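Local coordinates for TRAS1 ORF2p (Bombyx mori, PDB 1WDU), which forms the N-terminal endonuclease domain of a telomere-specific non-LTR retrotransposon protein and probably cuts DNA at the element's target site, at residues Q72-A83 / L100-V108; D154-W162 / A169-T177. The protein carries 1 engineered substitution. All coordinates share one frame; numbering follows the deposited sequence.

Contact 1: residues Q72-A83 / L100-V108; sequences QSTAQGDGTVKA and LTTNNIVVV
The loop 72-83 meets the turn before strand 105-111 through one direct backbone hydrogen bond, T74 N to T102 O at 2.7 Å, with S73 nearest V106 and T74 nearest N103. N103 carries much of the side-chain contact. Q76, its chain bent at chi2 (-60°), brings NE2 back to donate to N103 OD1 at 2.7 Å. The planes of the two amides are turned 76° from each other. The other branch of N103, ND2, lies against T74 CB at 3.3 Å. With an alanine here, Q76 NE2 would probably lose its acceptor across the contact, and the packing against T74 CB would be lost. Water 1 links S73 OG, T74 O, K82 N and N103 O; it is 2.6 Å from N103 O. S73 OG also donates to A83 O, on a lone pair in the carbonyl plane. K82 runs its CD past N103 O at 3.4 Å, and its NZ ends in a salt bridge with E125. V106 adds the apolar part: its CG1 faces A83 CB at 4.4 Å. The join therefore rests largely on carbonyls, amides and one shared water, and it ties a loop of the six-stranded sheet to the seven-stranded one.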
ATOM      1  N   GLN A  72       8.156  -6.388  -7.688  1.00 35.92           N
ATOM      2  CA  GLN A  72       7.188  -7.356  -7.223  1.00 36.87           C
ATOM      3  C   GLN A  72       7.613  -8.208  -6.049  1.00 37.14           C
ATOM      4  O   GLN A  72       8.798  -8.354  -5.748  1.00 36.13           O
ATOM      5  CB  GLN A  72       6.813  -8.277  -8.377  1.00 38.47           C
ATOM      6  CG  GLN A  72       6.458  -7.538  -9.647  1.00 44.13           C
ATOM      7  CD  GLN A  72       6.079  -8.477 -10.773  1.00 44.51           C
ATOM      8  OE1 GLN A  72       6.793  -9.434 -11.057  1.00 47.00           O
ATOM      9  NE2 GLN A  72       4.957  -8.202 -11.425  1.00 46.32           N
ATOM     10  N   SER A  73       6.608  -8.770  -5.390  1.00 37.30           N
ATOM     11  CA  SER A  73       6.819  -9.660  -4.271  1.00 37.84           C
ATOM     12  C   SER A  73       7.116 -11.018  -4.906  1.00 39.77           C
ATOM     13  O   SER A  73       6.877 -11.218  -6.100  1.00 39.30           O
ATOM     14  CB  SER A  73       5.547  -9.732  -3.425  1.00 37.62           C
ATOM     15  OG  SER A  73       4.439 -10.143  -4.211  1.00 34.87           O
ATOM     16  N   THR A  74       7.634 -11.946  -4.113  1.00 42.27           N
ATOM     17  CA  THR A  74       7.970 -13.277  -4.604  1.00 44.05           C
ATOM     18  C   THR A  74       6.831 -13.909  -5.395  1.00 45.03           C
ATOM     19  O   THR A  74       5.716 -14.055  -4.888  1.00 45.14           O
ATOM     20  CB  THR A  74       8.321 -14.208  -3.444  1.00 44.62           C
ATOM     21  OG1 THR A  74       9.259 -13.549  -2.584  1.00 46.43           O
ATOM     22  CG2 THR A  74       8.935 -15.500  -3.971  1.00 44.42           C
ATOM     23  N   ALA A  75       7.122 -14.299  -6.634  1.00 45.90           N
ATOM     24  CA  ALA A  75       6.121 -14.912  -7.498  1.00 47.65           C
ATOM     25  C   ALA A  75       5.843 -16.357  -7.111  1.00 49.05           C
ATOM     26  O   ALA A  75       6.716 -17.053  -6.599  1.00 46.94           O
ATOM     27  CB  ALA A  75       6.574 -14.843  -8.954  1.00 47.40           C
ATOM     28  N   GLN A  76       4.614 -16.796  -7.370  1.00 52.91           N
ATOM     29  CA  GLN A  76       4.188 -18.158  -7.066  1.00 55.39           C
ATOM     30  C   GLN A  76       4.400 -19.029  -8.304  1.00 57.65           C
ATOM     31  O   GLN A  76       4.657 -18.515  -9.398  1.00 58.37           O
ATOM     32  CB  GLN A  76       2.707 -18.174  -6.676  1.00 56.22           C
ATOM     33  CG  GLN A  76       2.294 -17.077  -5.708  1.00 57.69           C
ATOM     34  CD  GLN A  76       3.048 -17.138  -4.399  1.00 60.62           C
ATOM     35  OE1 GLN A  76       2.906 -18.090  -3.630  1.00 61.94           O
ATOM     36  NE2 GLN A  76       3.862 -16.120  -4.138  1.00 60.84           N
ATOM     37  N   GLY A  77       4.281 -20.342  -8.128  1.00 59.09           N
ATOM     38  CA  GLY A  77       4.464 -21.267  -9.236  1.00 60.42           C
ATOM     39  C   GLY A  77       3.758 -20.884 -10.528  1.00 61.39           C
ATOM     40  O   GLY A  77       4.354 -20.946 -11.605  1.00 61.23           O
ATOM     41  N   ASP A  78       2.491 -20.489 -10.429  1.00 61.47           N
ATOM     42  CA  ASP A  78       1.720 -20.101 -11.605  1.00 61.63           C
ATOM     43  C   ASP A  78       1.987 -18.659 -12.038  1.00 60.95           C
ATOM     44  O   ASP A  78       1.313 -18.133 -12.925  1.00 60.06           O
ATOM     45  CB  ASP A  78       0.224 -20.289 -11.341  1.00 63.53           C
ATOM     46  CG  ASP A  78      -0.230 -19.605 -10.072  1.00 65.27           C
ATOM     47  OD1 ASP A  78       0.070 -18.404  -9.907  1.00 66.79           O
ATOM     48  OD2 ASP A  78      -0.884 -20.264  -9.240  1.00 66.59           O
ATOM     49  N   GLY A  79       2.971 -18.023 -11.408  1.00 59.67           N
ATOM     50  CA  GLY A  79       3.313 -16.655 -11.757  1.00 58.09           C
ATOM     51  C   GLY A  79       2.590 -15.585 -10.955  1.00 56.86           C
ATOM     52  O   GLY A  79       2.803 -14.395 -11.182  1.00 56.08           O
ATOM     53  N   THR A  80       1.749 -16.009 -10.011  1.00 55.44           N
ATOM     54  CA  THR A  80       0.974 -15.091  -9.177  1.00 52.47           C
ATOM     55  C   THR A  80       1.791 -14.183  -8.257  1.00 49.61           C
ATOM     56  O   THR A  80       2.586 -14.643  -7.437  1.00 49.44           O
ATOM     57  CB  THR A  80      -0.068 -15.863  -8.318  1.00 52.16           C
ATOM     58  OG1 THR A  80      -1.258 -16.053  -9.089  1.00 53.34           O
ATOM     59  CG2 THR A  80      -0.427 -15.092  -7.049  1.00 53.71           C
ATOM     60  N   VAL A  81       1.567 -12.882  -8.412  1.00 45.04           N
ATOM     61  CA  VAL A  81       2.228 -11.864  -7.605  1.00 40.34           C
ATOM     62  C   VAL A  81       1.118 -11.195  -6.805  1.00 36.04           C
ATOM     63  O   VAL A  81       0.156 -10.680  -7.369  1.00 33.90           O
ATOM     64  CB  VAL A  81       2.938 -10.826  -8.495  1.00 39.63           C
ATOM     65  CG1 VAL A  81       3.586  -9.760  -7.639  1.00 38.62           C
ATOM     66  CG2 VAL A  81       3.988 -11.529  -9.368  1.00 40.34           C
ATOM     67  N   LYS A  82       1.243 -11.216  -5.489  1.00 33.01           N
ATOM     68  CA  LYS A  82       0.217 -10.638  -4.635  1.00 33.82           C
ATOM     69  C   LYS A  82       0.411  -9.156  -4.339  1.00 31.19           C
ATOM     70  O   LYS A  82      -0.550  -8.456  -4.049  1.00 30.00           O
ATOM     71  CB  LYS A  82       0.137 -11.440  -3.333  1.00 37.17           C
ATOM     72  CG  LYS A  82      -0.027 -12.928  -3.600  1.00 39.40           C
ATOM     73  CD  LYS A  82      -0.137 -13.740  -2.332  1.00 42.93           C
ATOM     74  CE  LYS A  82      -0.171 -15.230  -2.654  1.00 42.69           C
ATOM     75  NZ  LYS A  82      -0.159 -16.034  -1.406  1.00 48.75           N
ATOM     76  N   ALA A  83       1.648  -8.679  -4.427  1.00 29.62           N
ATOM     77  CA  ALA A  83       1.935  -7.276  -4.159  1.00 28.40           C
ATOM     78  C   ALA A  83       3.062  -6.728  -5.030  1.00 29.14           C
ATOM     79  O   ALA A  83       3.973  -7.448  -5.440  1.00 29.32           O
ATOM     80  CB  ALA A  83       2.273  -7.091  -2.701  1.00 25.70           C
ATOM     81  N   LEU A 100      13.845  -8.285   2.483  1.00 45.58           N
ATOM     82  CA  LEU A 100      12.594  -7.956   3.152  1.00 44.12           C
ATOM     83  C   LEU A 100      11.357  -8.336   2.366  1.00 43.79           C
ATOM     84  O   LEU A 100      10.274  -8.476   2.932  1.00 45.26           O
ATOM     85  CB  LEU A 100      12.554  -6.465   3.465  1.00 43.47           C
ATOM     86  CG  LEU A 100      13.719  -5.971   4.319  1.00 44.25           C
ATOM     87  CD1 LEU A 100      13.668  -4.456   4.434  1.00 43.74           C
ATOM     88  CD2 LEU A 100      13.660  -6.637   5.688  1.00 44.86           C
ATOM     89  N   THR A 101      11.519  -8.507   1.062  1.00 42.37           N
ATOM     90  CA  THR A 101      10.400  -8.844   0.203  1.00 40.91           C
ATOM     91  C   THR A 101      10.055 -10.324   0.284  1.00 40.85           C
ATOM     92  O   THR A 101      10.939 -11.181   0.307  1.00 40.00           O
ATOM     93  CB  THR A 101      10.705  -8.466  -1.260  1.00 40.60           C
ATOM     94  OG1 THR A 101      11.745  -9.312  -1.766  1.00 42.51           O
ATOM     95  CG2 THR A 101      11.155  -7.013  -1.339  1.00 32.95           C
ATOM     96  N   THR A 102       8.757 -10.609   0.329  1.00 40.24           N
ATOM     97  CA  THR A 102       8.260 -11.977   0.415  1.00 37.77           C
ATOM     98  C   THR A 102       7.154 -12.193  -0.610  1.00 39.63           C
ATOM     99  O   THR A 102       7.015 -11.429  -1.570  1.00 38.64           O
ATOM    100  CB  THR A 102       7.663 -12.263   1.803  1.00 36.67           C
ATOM    101  OG1 THR A 102       6.452 -11.504   1.961  1.00 34.91           O
ATOM    102  CG2 THR A 102       8.657 -11.879   2.903  1.00 31.59           C
ATOM    103  N   ASN A 103       6.363 -13.236  -0.392  1.00 41.13           N
ATOM    104  CA  ASN A 103       5.255 -13.558  -1.280  1.00 42.81           C
ATOM    105  C   ASN A 103       4.047 -12.676  -0.981  1.00 41.56           C
ATOM    106  O   ASN A 103       3.085 -12.663  -1.749  1.00 42.26           O
ATOM    107  CB  ASN A 103       4.855 -15.030  -1.118  1.00 45.91           C
ATOM    108  CG  ASN A 103       5.969 -15.993  -1.514  1.00 50.19           C
ATOM    109  OD1 ASN A 103       5.792 -16.824  -2.406  1.00 50.88           O
ATOM    110  ND2 ASN A 103       7.120 -15.886  -0.849  1.00 51.37           N
ATOM    111  N   ASN A 104       4.099 -11.941   0.130  1.00 39.35           N
ATOM    112  CA  ASN A 104       2.989 -11.073   0.523  1.00 38.37           C
ATOM    113  C   ASN A 104       3.347  -9.598   0.624  1.00 37.60           C
ATOM    114  O   ASN A 104       2.460  -8.742   0.611  1.00 37.70           O
ATOM    115  CB  ASN A 104       2.399 -11.528   1.862  1.00 40.00           C
ATOM    116  CG  ASN A 104       1.742 -12.888   1.777  1.00 43.26           C
ATOM    117  OD1 ASN A 104       2.385 -13.922   1.988  1.00 45.73           O
ATOM    118  ND2 ASN A 104       0.451 -12.900   1.446  1.00 43.01           N
ATOM    119  N   ILE A 105       4.635  -9.291   0.753  1.00 36.23           N
ATOM    120  CA  ILE A 105       5.041  -7.898   0.837  1.00 34.49           C
ATOM    121  C   ILE A 105       6.253  -7.605  -0.031  1.00 35.51           C
ATOM    122  O   ILE A 105       7.098  -8.484  -0.280  1.00 35.29           O
ATOM    123  CB  ILE A 105       5.386  -7.439   2.292  1.00 34.56           C
ATOM    124  CG1 ILE A 105       6.770  -7.942   2.688  1.00 33.77           C
ATOM    125  CG2 ILE A 105       4.320  -7.915   3.288  1.00 30.06           C
ATOM    126  CD1 ILE A 105       7.283  -7.307   3.967  1.00 34.36           C
ATOM    127  N   VAL A 106       6.308  -6.370  -0.518  1.00 33.18           N
ATOM    128  CA  VAL A 106       7.426  -5.922  -1.325  1.00 31.71           C
ATOM    129  C   VAL A 106       7.837  -4.586  -0.699  1.00 30.45           C
ATOM    130  O   VAL A 106       7.005  -3.709  -0.426  1.00 27.70           O
ATOM    131  CB  VAL A 106       7.043  -5.791  -2.836  1.00 33.46           C
ATOM    132  CG1 VAL A 106       6.001  -4.705  -3.042  1.00 34.27           C
ATOM    133  CG2 VAL A 106       8.305  -5.520  -3.668  1.00 33.62           C
ATOM    134  N   VAL A 107       9.128  -4.471  -0.419  1.00 27.99           N
ATOM    135  CA  VAL A 107       9.668  -3.289   0.222  1.00 27.78           C
ATOM    136  C   VAL A 107      10.639  -2.593  -0.719  1.00 31.64           C
ATOM    137  O   VAL A 107      11.551  -3.219  -1.286  1.00 29.32           O
ATOM    138  CB  VAL A 107      10.404  -3.672   1.534  1.00 27.26           C
ATOM    139  CG1 VAL A 107      10.853  -2.416   2.273  1.00 25.78           C
ATOM    140  CG2 VAL A 107       9.490  -4.537   2.412  1.00 21.74           C
ATOM    141  N   VAL A 108      10.444  -1.289  -0.871  1.00 33.20           N
ATOM    142  CA  VAL A 108      11.287  -0.499  -1.750  1.00 36.88           C
ATOM    143  C   VAL A 108      11.537   0.887  -1.189  1.00 37.91           C
ATOM    144  O   VAL A 108      10.605   1.550  -0.730  1.00 38.62           O
ATOM    145  CB  VAL A 108      10.632  -0.374  -3.143  1.00 36.50           C
ATOM    146  CG1 VAL A 108      10.971   0.956  -3.772  1.00 37.61           C
ATOM    147  CG2 VAL A 108      11.095  -1.523  -4.026  1.00 35.89           C
TER
HETATM  148  O   HOH W   1       3.638 -12.781  -4.241  1.00 29.46           O

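Contact 2: residues D154-W162 / A169-T177; sequences DANAKSTWW and ARGDQLMGT
N156 O takes two N-H groups of R170: NE at 2.6 Å, nearly straight at 167° and near the guanidinium plane, and NH2 in a long, weak bond. R170 NH2 also donates to A155 O at 3.2 Å. A bend at chi3 (71°) turns the group back to these carbonyls, and NH1 goes on to K128 O. The guanidinium is thus fixed by three backbone oxygens. Next along the helix, G171 CA sits 3.2 Å from K158 O in a CA-H...O contact. A CB on G171 would clash with that oxygen. M175 bends at chi2 and chi3 to put CE over one face of W161, 3.6 Å from the centroid of the five-membered ring, a CH-pi contact. M175 SD passes W162 CZ3 obliquely at 3.7 Å, a Met-aromatic contact. W162 CH2 also meets L174 CD2 at 3.7 Å, and the same methyl touches A155 CB. D154 OD1 accepts from N156 N in an Asx turn. D154-A155-N156 is consistent with the D-x-N part of the GDxN motif of DNase I-like nucleases, and a phosphate ion, probably from the crystallisation liquor, is bound nearby. The loop following strand 149-154 thus lies along the first turns of helix 169-181, with strand 204-212 against A155 and W162, strand 184-185 beside both tryptophans and M175, and helix 131-142 against L174.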
ATOM      1  N   ASP A 154      -3.881  -4.324   1.437  1.00 25.05           N
ATOM      2  CA  ASP A 154      -5.143  -4.931   1.804  1.00 26.94           C
ATOM      3  C   ASP A 154      -4.853  -5.867   2.972  1.00 26.26           C
ATOM      4  O   ASP A 154      -4.168  -6.868   2.813  1.00 27.15           O
ATOM      5  CB  ASP A 154      -5.700  -5.730   0.616  1.00 28.49           C
ATOM      6  CG  ASP A 154      -7.052  -6.349   0.906  1.00 31.02           C
ATOM      7  OD1 ASP A 154      -7.552  -6.203   2.041  1.00 32.23           O
ATOM      8  OD2 ASP A 154      -7.617  -6.988  -0.006  1.00 33.25           O
ATOM      9  N   ALA A 155      -5.372  -5.535   4.144  1.00 26.54           N
ATOM     10  CA  ALA A 155      -5.160  -6.356   5.327  1.00 26.27           C
ATOM     11  C   ALA A 155      -6.268  -7.376   5.542  1.00 26.77           C
ATOM     12  O   ALA A 155      -6.126  -8.277   6.376  1.00 28.77           O
ATOM     13  CB  ALA A 155      -5.053  -5.465   6.554  1.00 24.68           C
ATOM     14  N   ASN A 156      -7.360  -7.248   4.788  1.00 26.71           N
ATOM     15  CA  ASN A 156      -8.501  -8.143   4.959  1.00 27.17           C
ATOM     16  C   ASN A 156      -8.758  -8.261   6.463  1.00 27.48           C
ATOM     17  O   ASN A 156      -8.865  -9.359   7.003  1.00 26.25           O
ATOM     18  CB  ASN A 156      -8.206  -9.532   4.381  1.00 27.59           C
ATOM     19  CG  ASN A 156      -8.452  -9.610   2.891  1.00 28.60           C
ATOM     20  OD1 ASN A 156      -7.525  -9.826   2.106  1.00 30.11           O
ATOM     21  ND2 ASN A 156      -9.703  -9.436   2.490  1.00 27.96           N
ATOM     22  N   ALA A 157      -8.817  -7.117   7.132  1.00 29.05           N
ATOM     23  CA  ALA A 157      -9.038  -7.059   8.577  1.00 31.21           C
ATOM     24  C   ALA A 157      -9.850  -5.804   8.849  1.00 31.91           C
ATOM     25  O   ALA A 157      -9.633  -4.761   8.227  1.00 31.19           O
ATOM     26  CB  ALA A 157      -7.697  -6.994   9.328  1.00 31.47           C
ATOM     27  N   LYS A 158     -10.772  -5.900   9.793  1.00 33.17           N
ATOM     28  CA  LYS A 158     -11.641  -4.778  10.094  1.00 33.18           C
ATOM     29  C   LYS A 158     -11.341  -4.101  11.403  1.00 32.65           C
ATOM     30  O   LYS A 158     -11.071  -4.755  12.406  1.00 34.40           O
ATOM     31  CB  LYS A 158     -13.101  -5.246  10.095  1.00 34.67           C
ATOM     32  CG  LYS A 158     -13.505  -5.998   8.840  1.00 36.29           C
ATOM     33  CD  LYS A 158     -15.001  -6.272   8.792  1.00 39.56           C
ATOM     34  CE  LYS A 158     -15.398  -6.880   7.450  1.00 41.50           C
ATOM     35  NZ  LYS A 158     -16.883  -6.872   7.245  1.00 47.42           N
ATOM     36  N   SER A 159     -11.402  -2.777  11.387  1.00 32.23           N
ATOM     37  CA  SER A 159     -11.181  -1.986  12.579  1.00 32.70           C
ATOM     38  C   SER A 159     -11.754  -0.591  12.405  1.00 34.93           C
ATOM     39  O   SER A 159     -11.556   0.057  11.366  1.00 36.96           O
ATOM     40  CB  SER A 159      -9.700  -1.878  12.897  1.00 30.91           C
ATOM     41  OG  SER A 159      -9.517  -1.001  13.989  1.00 31.28           O
ATOM     42  N   THR A 160     -12.472  -0.127  13.421  1.00 34.48           N
ATOM     43  CA  THR A 160     -13.054   1.202  13.357  1.00 33.95           C
ATOM     44  C   THR A 160     -11.948   2.245  13.297  1.00 32.95           C
ATOM     45  O   THR A 160     -12.199   3.390  12.940  1.00 35.23           O
ATOM     46  CB  THR A 160     -13.986   1.484  14.570  1.00 33.42           C
ATOM     47  OG1 THR A 160     -13.270   1.297  15.797  1.00 32.28           O
ATOM     48  CG2 THR A 160     -15.175   0.547  14.541  1.00 33.73           C
ATOM     49  N   TRP A 161     -10.724   1.856  13.644  1.00 32.16           N
ATOM     50  CA  TRP A 161      -9.612   2.802  13.583  1.00 32.46           C
ATOM     51  C   TRP A 161      -9.316   3.221  12.138  1.00 32.30           C
ATOM     52  O   TRP A 161      -8.668   4.234  11.904  1.00 30.98           O
ATOM     53  CB  TRP A 161      -8.359   2.222  14.236  1.00 31.26           C
ATOM     54  CG  TRP A 161      -8.438   2.250  15.717  1.00 31.69           C
ATOM     55  CD1 TRP A 161      -8.673   1.191  16.554  1.00 29.40           C
ATOM     56  CD2 TRP A 161      -8.331   3.408  16.551  1.00 30.64           C
ATOM     57  NE1 TRP A 161      -8.719   1.624  17.856  1.00 29.82           N
ATOM     58  CE2 TRP A 161      -8.512   2.980  17.882  1.00 31.23           C
ATOM     59  CE3 TRP A 161      -8.102   4.770  16.301  1.00 32.71           C
ATOM     60  CZ2 TRP A 161      -8.471   3.866  18.965  1.00 31.36           C
ATOM     61  CZ3 TRP A 161      -8.060   5.652  17.377  1.00 33.80           C
ATOM     62  CH2 TRP A 161      -8.245   5.194  18.694  1.00 32.90           C
ATOM     63  N   TRP A 162      -9.772   2.420  11.176  1.00 32.24           N
ATOM     64  CA  TRP A 162      -9.608   2.771   9.774  1.00 32.56           C
ATOM     65  C   TRP A 162     -10.975   2.746   9.068  1.00 34.53           C
ATOM     66  O   TRP A 162     -11.095   2.364   7.904  1.00 34.03           O
ATOM     67  CB  TRP A 162      -8.553   1.887   9.062  1.00 29.35           C
ATOM     68  CG  TRP A 162      -8.728   0.397   9.119  1.00 26.94           C
ATOM     69  CD1 TRP A 162      -9.567  -0.368   8.355  1.00 27.56           C
ATOM     70  CD2 TRP A 162      -7.992  -0.520   9.949  1.00 25.27           C
ATOM     71  NE1 TRP A 162      -9.392  -1.709   8.652  1.00 25.44           N
ATOM     72  CE2 TRP A 162      -8.433  -1.824   9.628  1.00 24.86           C
ATOM     73  CE3 TRP A 162      -7.002  -0.362  10.928  1.00 24.32           C
ATOM     74  CZ2 TRP A 162      -7.914  -2.965  10.253  1.00 24.77           C
ATOM     75  CZ3 TRP A 162      -6.488  -1.500  11.553  1.00 24.90           C
ATOM     76  CH2 TRP A 162      -6.947  -2.783  11.210  1.00 24.89           C
ATOM     77  N   ALA A 169     -11.317  -9.615  15.098  1.00 33.07           N
ATOM     78  CA  ALA A 169     -10.104 -10.130  15.717  1.00 31.11           C
ATOM     79  C   ALA A 169      -8.836  -9.864  14.902  1.00 30.95           C
ATOM     80  O   ALA A 169      -7.757  -9.643  15.465  1.00 30.67           O
ATOM     81  CB  ALA A 169     -10.267 -11.611  15.990  1.00 33.51           C
ATOM     82  N   ARG A 170      -8.959  -9.882  13.578  1.00 30.19           N
ATOM     83  CA  ARG A 170      -7.807  -9.602  12.722  1.00 28.68           C
ATOM     84  C   ARG A 170      -7.407  -8.123  12.872  1.00 28.74           C
ATOM     85  O   ARG A 170      -6.223  -7.800  13.022  1.00 27.25           O
ATOM     86  CB  ARG A 170      -8.137  -9.941  11.266  1.00 27.02           C
ATOM     87  CG  ARG A 170      -8.047 -11.441  10.962  1.00 29.61           C
ATOM     88  CD  ARG A 170      -8.656 -11.802   9.600  1.00 29.05           C
ATOM     89  NE  ARG A 170      -7.881 -11.342   8.444  1.00 27.47           N
ATOM     90  CZ  ARG A 170      -6.804 -11.946   7.945  1.00 26.84           C
ATOM     91  NH1 ARG A 170      -6.332 -13.058   8.493  1.00 30.66           N
ATOM     92  NH2 ARG A 170      -6.207 -11.445   6.873  1.00 26.12           N
ATOM     93  N   GLY A 171      -8.403  -7.233  12.858  1.00 27.62           N
ATOM     94  CA  GLY A 171      -8.131  -5.812  13.012  1.00 27.89           C
ATOM     95  C   GLY A 171      -7.411  -5.558  14.321  1.00 29.67           C
ATOM     96  O   GLY A 171      -6.459  -4.767  14.375  1.00 29.35           O
ATOM     97  N   ASP A 172      -7.864  -6.243  15.374  1.00 30.21           N
ATOM     98  CA  ASP A 172      -7.269  -6.138  16.704  1.00 30.34           C
ATOM     99  C   ASP A 172      -5.792  -6.555  16.712  1.00 29.23           C
ATOM    100  O   ASP A 172      -4.952  -5.858  17.285  1.00 27.66           O
ATOM    101  CB  ASP A 172      -8.064  -6.994  17.703  1.00 34.01           C
ATOM    102  CG  ASP A 172      -9.350  -6.323  18.163  1.00 37.58           C
ATOM    103  OD1 ASP A 172     -10.114  -6.974  18.903  1.00 41.01           O
ATOM    104  OD2 ASP A 172      -9.604  -5.149  17.797  1.00 38.23           O
ATOM    105  N   GLN A 173      -5.471  -7.686  16.085  1.00 30.28           N
ATOM    106  CA  GLN A 173      -4.075  -8.134  16.028  1.00 31.46           C
ATOM    107  C   GLN A 173      -3.224  -7.116  15.282  1.00 31.44           C
ATOM    108  O   GLN A 173      -2.118  -6.783  15.720  1.00 32.44           O
ATOM    109  CB  GLN A 173      -3.953  -9.504  15.346  1.00 33.59           C
ATOM    110  CG  GLN A 173      -4.464 -10.673  16.201  1.00 36.37           C
ATOM    111  CD  GLN A 173      -3.875 -12.018  15.787  1.00 37.55           C
ATOM    112  OE1 GLN A 173      -2.656 -12.214  15.829  1.00 36.41           O
ATOM    113  NE2 GLN A 173      -4.743 -12.950  15.383  1.00 36.20           N
ATOM    114  N   LEU A 174      -3.736  -6.618  14.155  1.00 31.91           N
ATOM    115  CA  LEU A 174      -3.003  -5.614  13.371  1.00 31.83           C
ATOM    116  C   LEU A 174      -2.812  -4.344  14.202  1.00 32.02           C
ATOM    117  O   LEU A 174      -1.714  -3.801  14.263  1.00 32.53           O
ATOM    118  CB  LEU A 174      -3.753  -5.285  12.068  1.00 31.62           C
ATOM    119  CG  LEU A 174      -3.131  -4.223  11.146  1.00 32.09           C
ATOM    120  CD1 LEU A 174      -1.661  -4.524  10.921  1.00 31.88           C
ATOM    121  CD2 LEU A 174      -3.877  -4.189   9.813  1.00 30.63           C
ATOM    122  N   MET A 175      -3.878  -3.870  14.845  1.00 32.64           N
ATOM    123  CA  MET A 175      -3.780  -2.671  15.681  1.00 32.95           C
ATOM    124  C   MET A 175      -2.751  -2.875  16.792  1.00 33.88           C
ATOM    125  O   MET A 175      -1.979  -1.967  17.111  1.00 32.92           O
ATOM    126  CB  MET A 175      -5.137  -2.331  16.315  1.00 34.83           C
ATOM    127  CG  MET A 175      -6.081  -1.514  15.431  1.00 34.48           C
ATOM    128  SD  MET A 175      -5.303  -0.006  14.768  1.00 41.11           S
ATOM    129  CE  MET A 175      -5.260   1.058  16.226  1.00 32.63           C
ATOM    130  N   GLY A 176      -2.752  -4.069  17.385  1.00 34.81           N
ATOM    131  CA  GLY A 176      -1.817  -4.371  18.455  1.00 34.18           C
ATOM    132  C   GLY A 176      -0.397  -4.240  17.945  1.00 35.66           C
ATOM    133  O   GLY A 176       0.468  -3.644  18.594  1.00 36.32           O
ATOM    134  N   THR A 177      -0.157  -4.806  16.767  1.00 35.17           N
ATOM    135  CA  THR A 177       1.155  -4.735  16.150  1.00 33.59           C
ATOM    136  C   THR A 177       1.498  -3.275  15.858  1.00 33.93           C
ATOM    137  O   THR A 177       2.616  -2.830  16.119  1.00 33.61           O
ATOM    138  CB  THR A 177       1.183  -5.562  14.855  1.00 33.77           C
ATOM    139  OG1 THR A 177       0.949  -6.938  15.181  1.00 32.70           O
ATOM    140  CG2 THR A 177       2.520  -5.432  14.150  1.00 33.46           C
TER

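In the fold
Contact 1 closes before contact 2 opens along the chain. Their centres are 22 Å apart, and their nearest atoms about 7 Å, so they do not touch. They share the seven-stranded mixed sheet. Contact 1 lies at the start of strand 105-111, which pairs with strand 116-123. That strand runs parallel to 149-154, whose end leads into contact 2. Helix 131-142 neighbours both: N104 and I105 touch it in contact 1, L174 in contact 2. Contact 1 also reaches the six-stranded sheet through the loop between strands 69-72 and 83-87. Together they mark two places in the four-layered alpha/beta sandwich, one joining sheet to sheet and the other setting helix 169-181 against the loop that leaves strand 149-154.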